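Local coordinates for phosphotriesterase family protein (PDB 3PNZ) that probably hydrolyses phosphorylated sugar lactones, as a lactonase of the amidohydrolase fold with a two-zinc centre, at residues D65-A68 with V69-R73; G94-K97 with S98-D102. All coordinates share one frame; numbering follows the deposited sequence.

Contact 1. Residues D65-A68 with V69-R73; sequences DATA and VDYGR
Arg73 reaches back along the chain to Thr67, and its NE gives a hydrogen bond to Thr67 O at 3.0 Å, with an N-H...O angle of 150°. The bond is somewhat bent, the donor standing 33° off the carbonyl plane. With the Arg73 chain extended from CG to NE, the two side chains run antiparallel past each other, Arg73 CG passing Thr67 CG2 at 3.8 Å, while one face of the guanidinium lies over Ala68 C and Val69 N. The remaining nitrogens of this buried cation are also engaged: NH2 donates to Thr92 O, and NH1 forms salt bridges with Glu138 and Glu144, which probably balance its charge. Ala68 O serves the turn itself by accepting from Tyr71 N at 3.0 Å, the donor lying well above the carbonyl plane. Tyr71 CB packs on Thr67 CG2 at 3.9 Å, and the same methyl sits at the edge of the Tyr71 ring. In Thr67 this methyl is anti to the backbone N (chi1 -51° for OG1), which leaves OG1 beside that N. This lets OG1 join the backbone N of Thr67 at Asp65 OD1, with OG1 2.6 Å away on its syn lone pair and Thr67 N meeting it on the anti side in an Asx turn. OG1 is also bonded to His24 ND1, so Thr67, itself fixed by Asp65, stands in the second shell behind the zinc ligand His24. Asp70 OD1 rests against Ala68 CB at 3.5 Å; its OD2 is satisfied by three N-H groups of the 94-102 loop. Ala66 O accepts from the carboxylated Lys154 that bridges the metals. Running from strand 62-65 to helix 75-85, this is a beta-to-alpha loop of the TIM barrel, bordering the binuclear zinc site of the amidohydrolase fold.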
loop_
_atom_site.group_PDB
_atom_site.type_symbol
_atom_site.label_atom_id
_atom_site.label_comp_id
_atom_site.label_asym_id
_atom_site.label_seq_id
_atom_site.Cartn_x
_atom_site.Cartn_y
_atom_site.Cartn_z
ATOM N N ASP A 65 -2.367 -5.325 -1.462
ATOM C CA ASP A 65 -3.148 -4.546 -2.414
ATOM C C ASP A 65 -3.619 -3.272 -1.741
ATOM O O ASP A 65 -4.476 -3.305 -0.867
ATOM C CB ASP A 65 -4.349 -5.371 -2.871
ATOM C CG ASP A 65 -5.208 -4.647 -3.890
ATOM O OD1 ASP A 65 -5.088 -3.406 -4.024
ATOM O OD2 ASP A 65 -6.013 -5.325 -4.558
ATOM N N ALA A 66 -3.060 -2.138 -2.156
ATOM C CA ALA A 66 -3.281 -0.887 -1.450
ATOM C C ALA A 66 -4.508 -0.118 -1.945
ATOM O O ALA A 66 -4.716 1.033 -1.566
ATOM C CB ALA A 66 -2.024 -0.010 -1.540
ATOM N N THR A 67 -5.330 -0.765 -2.765
ATOM C CA THR A 67 -6.513 -0.116 -3.326
ATOM C C THR A 67 -7.528 0.194 -2.231
ATOM O O THR A 67 -8.061 -0.722 -1.587
ATOM C CB THR A 67 -7.180 -0.999 -4.405
ATOM O OG1 THR A 67 -6.195 -1.421 -5.360
ATOM C CG2 THR A 67 -8.303 -0.242 -5.108
ATOM N N ALA A 68 -7.795 1.483 -2.036
ATOM C CA ALA A 68 -8.705 1.953 -0.990
ATOM C C ALA A 68 -10.083 2.277 -1.571
ATOM O O ALA A 68 -10.289 2.151 -2.773
ATOM C CB ALA A 68 -8.116 3.175 -0.286
ATOM N N VAL A 69 -11.016 2.722 -0.729
ATOM C CA VAL A 69 -12.415 2.843 -1.156
ATOM C C VAL A 69 -12.620 3.899 -2.244
ATOM O O VAL A 69 -13.530 3.779 -3.069
ATOM C CB VAL A 69 -13.364 3.122 0.033
ATOM C CG1 VAL A 69 -13.238 4.570 0.508
ATOM C CG2 VAL A 69 -14.801 2.805 -0.354
ATOM N N ASP A 70 -11.763 4.918 -2.247
ATOM C CA ASP A 70 -11.830 5.992 -3.241
ATOM C C ASP A 70 -11.127 5.640 -4.563
ATOM O O ASP A 70 -11.089 6.451 -5.492
ATOM C CB ASP A 70 -11.271 7.301 -2.651
ATOM C CG ASP A 70 -9.904 7.121 -1.983
ATOM O OD1 ASP A 70 -9.427 5.975 -1.850
ATOM O OD2 ASP A 70 -9.293 8.142 -1.594
ATOM N N TYR A 71 -10.591 4.429 -4.658
ATOM C CA TYR A 71 -9.810 4.042 -5.825
ATOM C C TYR A 71 -10.475 2.919 -6.632
ATOM O O TYR A 71 -9.811 2.200 -7.379
ATOM C CB TYR A 71 -8.373 3.669 -5.412
ATOM C CG TYR A 71 -7.348 3.983 -6.478
ATOM C CD1 TYR A 71 -7.027 5.299 -6.787
ATOM C CD2 TYR A 71 -6.714 2.972 -7.179
ATOM C CE1 TYR A 71 -6.096 5.600 -7.769
ATOM C CE2 TYR A 71 -5.775 3.263 -8.171
ATOM C CZ TYR A 71 -5.476 4.583 -8.456
ATOM O OH TYR A 71 -4.549 4.886 -9.432
ATOM N N GLY A 72 -11.792 2.780 -6.471
ATOM C CA GLY A 72 -12.584 1.888 -7.307
ATOM C C GLY A 72 -12.240 0.414 -7.199
ATOM O O GLY A 72 -11.867 -0.224 -8.179
ATOM N N ARG A 73 -12.395 -0.142 -6.004
ATOM C CA ARG A 73 -12.044 -1.531 -5.784
ATOM C C ARG A 73 -12.877 -2.478 -6.642
ATOM O O ARG A 73 -14.042 -2.205 -6.944
ATOM C CB ARG A 73 -12.236 -1.911 -4.317
ATOM C CG ARG A 73 -11.500 -1.038 -3.310
ATOM C CD ARG A 73 -11.476 -1.793 -1.995
ATOM N NE ARG A 73 -10.940 -1.077 -0.844
ATOM C CZ ARG A 73 -11.689 -0.493 0.089
ATOM N NH1 ARG A 73 -13.017 -0.478 -0.016
ATOM N NH2 ARG A 73 -11.112 0.092 1.126
#

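Contact 2. Residues G94-K97 with S98-D102; sequences GFNK and SFLWD. With PO4 (phosphate ion), chain K.
The rim of the active-site pocket beside the zinc centre holds a phosphate ion, probably from the crystallisation liquor, gripped by Asn96 and Lys97 of the loop after strand 88-92. Lys97 NZ donates to two phosphate oxygens, O2 and O4, each at 2.7 Å, and Asn96 ND2 reaches O2 at 3.0 Å, so O2 is held twice. The Asn96 CG stands anti to the backbone N (chi1 -177°), which carries the amide toward the ion. Beyond CG the lysine chain is extended and keeps company with the Phe99 ring, both heading in one direction, its CD 3.5 Å from Phe99 CE2. Leu100 lies at a slant to it, putting CD1 3.5 Å from Lys97 CG and 3.8 Å from Asn96 CB. These apolar neighbours flank the aliphatic part of Lys97. Its carbonyl O accepts from Leu100 N at 3.2 Å and lies over one face of the Trp101 ring, whose polar edge is held by Asp70. On the same indole, CZ2 meets Phe95 CB, and both side chains pack on helices 119-124 and 164-180. A short 3-10 turn thus follows Asn96 and Lys97 in a beta-to-alpha loop that brings an anion-binding edge to the binuclear zinc site of the amidohydrolase fold.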
loop_
_atom_site.group_PDB
_atom_site.type_symbol
_atom_site.label_atom_id
_atom_site.label_comp_id
_atom_site.label_asym_id
_atom_site.label_seq_id
_atom_site.Cartn_x
_atom_site.Cartn_y
_atom_site.Cartn_z
ATOM N N GLY A 94 -10.017 1.902 4.166
ATOM C CA GLY A 94 -9.771 3.320 4.368
ATOM C C GLY A 94 -9.680 4.135 3.092
ATOM O O GLY A 94 -10.382 3.860 2.128
ATOM N N PHE A 95 -8.774 5.112 3.084
ATOM C CA PHE A 95 -8.766 6.164 2.066
ATOM C C PHE A 95 -7.389 6.301 1.405
ATOM O O PHE A 95 -6.374 6.032 2.038
ATOM C CB PHE A 95 -9.164 7.495 2.721
ATOM C CG PHE A 95 -10.334 7.386 3.661
ATOM C CD1 PHE A 95 -11.631 7.587 3.206
ATOM C CD2 PHE A 95 -10.141 7.070 4.995
ATOM C CE1 PHE A 95 -12.710 7.480 4.062
ATOM C CE2 PHE A 95 -11.218 6.960 5.864
ATOM C CZ PHE A 95 -12.509 7.165 5.395
ATOM N N ASN A 96 -7.355 6.732 0.139
ATOM C CA ASN A 96 -6.090 6.839 -0.611
ATOM C C ASN A 96 -5.516 8.258 -0.676
ATOM O O ASN A 96 -4.350 8.461 -0.337
ATOM C CB ASN A 96 -6.243 6.240 -2.018
ATOM C CG ASN A 96 -4.937 6.247 -2.833
ATOM O OD1 ASN A 96 -4.881 5.666 -3.918
ATOM N ND2 ASN A 96 -3.898 6.897 -2.320
ATOM N N LYS A 97 -6.321 9.232 -1.110
ATOM C CA LYS A 97 -5.864 10.621 -1.275
ATOM C C LYS A 97 -7.021 11.544 -1.697
ATOM O O LYS A 97 -7.855 11.151 -2.509
ATOM C CB LYS A 97 -4.712 10.707 -2.291
ATOM C CG LYS A 97 -4.987 10.026 -3.630
ATOM C CD LYS A 97 -3.689 9.808 -4.388
ATOM C CE LYS A 97 -3.897 9.035 -5.671
ATOM N NZ LYS A 97 -2.586 8.620 -6.272
ATOM N N SER A 98 -7.051 12.764 -1.168
ATOM C CA SER A 98 -8.246 13.610 -1.252
ATOM C C SER A 98 -8.641 14.098 -2.644
ATOM O O SER A 98 -9.814 14.394 -2.869
ATOM C CB SER A 98 -8.157 14.806 -0.303
ATOM O OG SER A 98 -7.182 15.738 -0.744
ATOM N N PHE A 99 -7.700 14.188 -3.579
ATOM C CA PHE A 99 -8.079 14.636 -4.919
ATOM C C PHE A 99 -9.025 13.643 -5.598
ATOM O O PHE A 99 -9.850 14.027 -6.425
ATOM C CB PHE A 99 -6.863 15.022 -5.796
ATOM C CG PHE A 99 -6.166 13.859 -6.475
ATOM C CD1 PHE A 99 -6.751 13.197 -7.547
ATOM C CD2 PHE A 99 -4.891 13.474 -6.079
ATOM C CE1 PHE A 99 -6.098 12.146 -8.187
ATOM C CE2 PHE A 99 -4.231 12.422 -6.715
ATOM C CZ PHE A 99 -4.836 11.760 -7.769
ATOM N N LEU A 100 -8.935 12.373 -5.210
ATOM C CA LEU A 100 -9.834 11.344 -5.733
ATOM C C LEU A 100 -11.277 11.540 -5.284
ATOM O O LEU A 100 -12.196 10.958 -5.862
ATOM C CB LEU A 100 -9.385 9.959 -5.262
ATOM C CG LEU A 100 -8.027 9.469 -5.743
ATOM C CD1 LEU A 100 -7.660 8.200 -4.980
ATOM C CD2 LEU A 100 -8.074 9.235 -7.247
ATOM N N TRP A 101 -11.475 12.332 -4.241
ATOM C CA TRP A 101 -12.783 12.390 -3.588
ATOM C C TRP A 101 -13.841 13.125 -4.407
ATOM O O TRP A 101 -15.017 13.147 -4.037
ATOM C CB TRP A 101 -12.660 12.978 -2.181
ATOM C CG TRP A 101 -11.784 12.134 -1.308
ATOM C CD1 TRP A 101 -11.320 10.876 -1.591
ATOM C CD2 TRP A 101 -11.268 12.472 -0.019
ATOM N NE1 TRP A 101 -10.539 10.417 -0.557
ATOM C CE2 TRP A 101 -10.488 11.379 0.419
ATOM C CE3 TRP A 101 -11.374 13.596 0.803
ATOM C CZ2 TRP A 101 -9.827 11.378 1.645
ATOM C CZ3 TRP A 101 -10.718 13.592 2.029
ATOM C CH2 TRP A 101 -9.957 12.487 2.435
ATOM N N ASP A 102 -13.425 13.715 -5.522
ATOM C CA ASP A 102 -14.368 14.346 -6.437
ATOM C C ASP A 102 -15.176 13.270 -7.158
ATOM O O ASP A 102 -16.272 13.533 -7.656
ATOM C CB ASP A 102 -13.630 15.220 -7.450
ATOM C CG ASP A 102 -14.570 15.900 -8.432
ATOM O OD1 ASP A 102 -15.315 16.816 -8.014
ATOM O OD2 ASP A 102 -14.558 15.523 -9.626
HETATM P P PO4 K . -1.662 5.662 -5.620
HETATM O O1 PO4 K . -2.923 4.860 -5.852
HETATM O O2 PO4 K . -1.919 6.644 -4.507
HETATM O O3 PO4 K . -0.516 4.780 -5.214
HETATM O O4 PO4 K . -1.250 6.358 -6.893
#

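How the contacts relate
The two contacts occupy successive beta-to-alpha loops of the barrel, after strands 62-65 and 88-92, with centres about 9 Å apart. Asp70 of contact 1 joins them: its OD2 accepts from Trp101 NE1 at 2.8 Å and from Asn96 N at 3.0 Å, and also from Lys97 N. Apolar packing adds to this, with Tyr71 CD1 3.5 Å from Leu100 CD1, and Ala68 CB makes a close packing contact with Gly94 O at 3.4 Å. Both loops approach the metals, the Tyr71 side chain about 6 Å and that of Asn96 about 4 Å from a zinc ion. Contact 1 braces His24 and the carboxylated Lys154 through hydrogen bonds, whereas contact 2 binds the phosphate directly through Asn96 and Lys97.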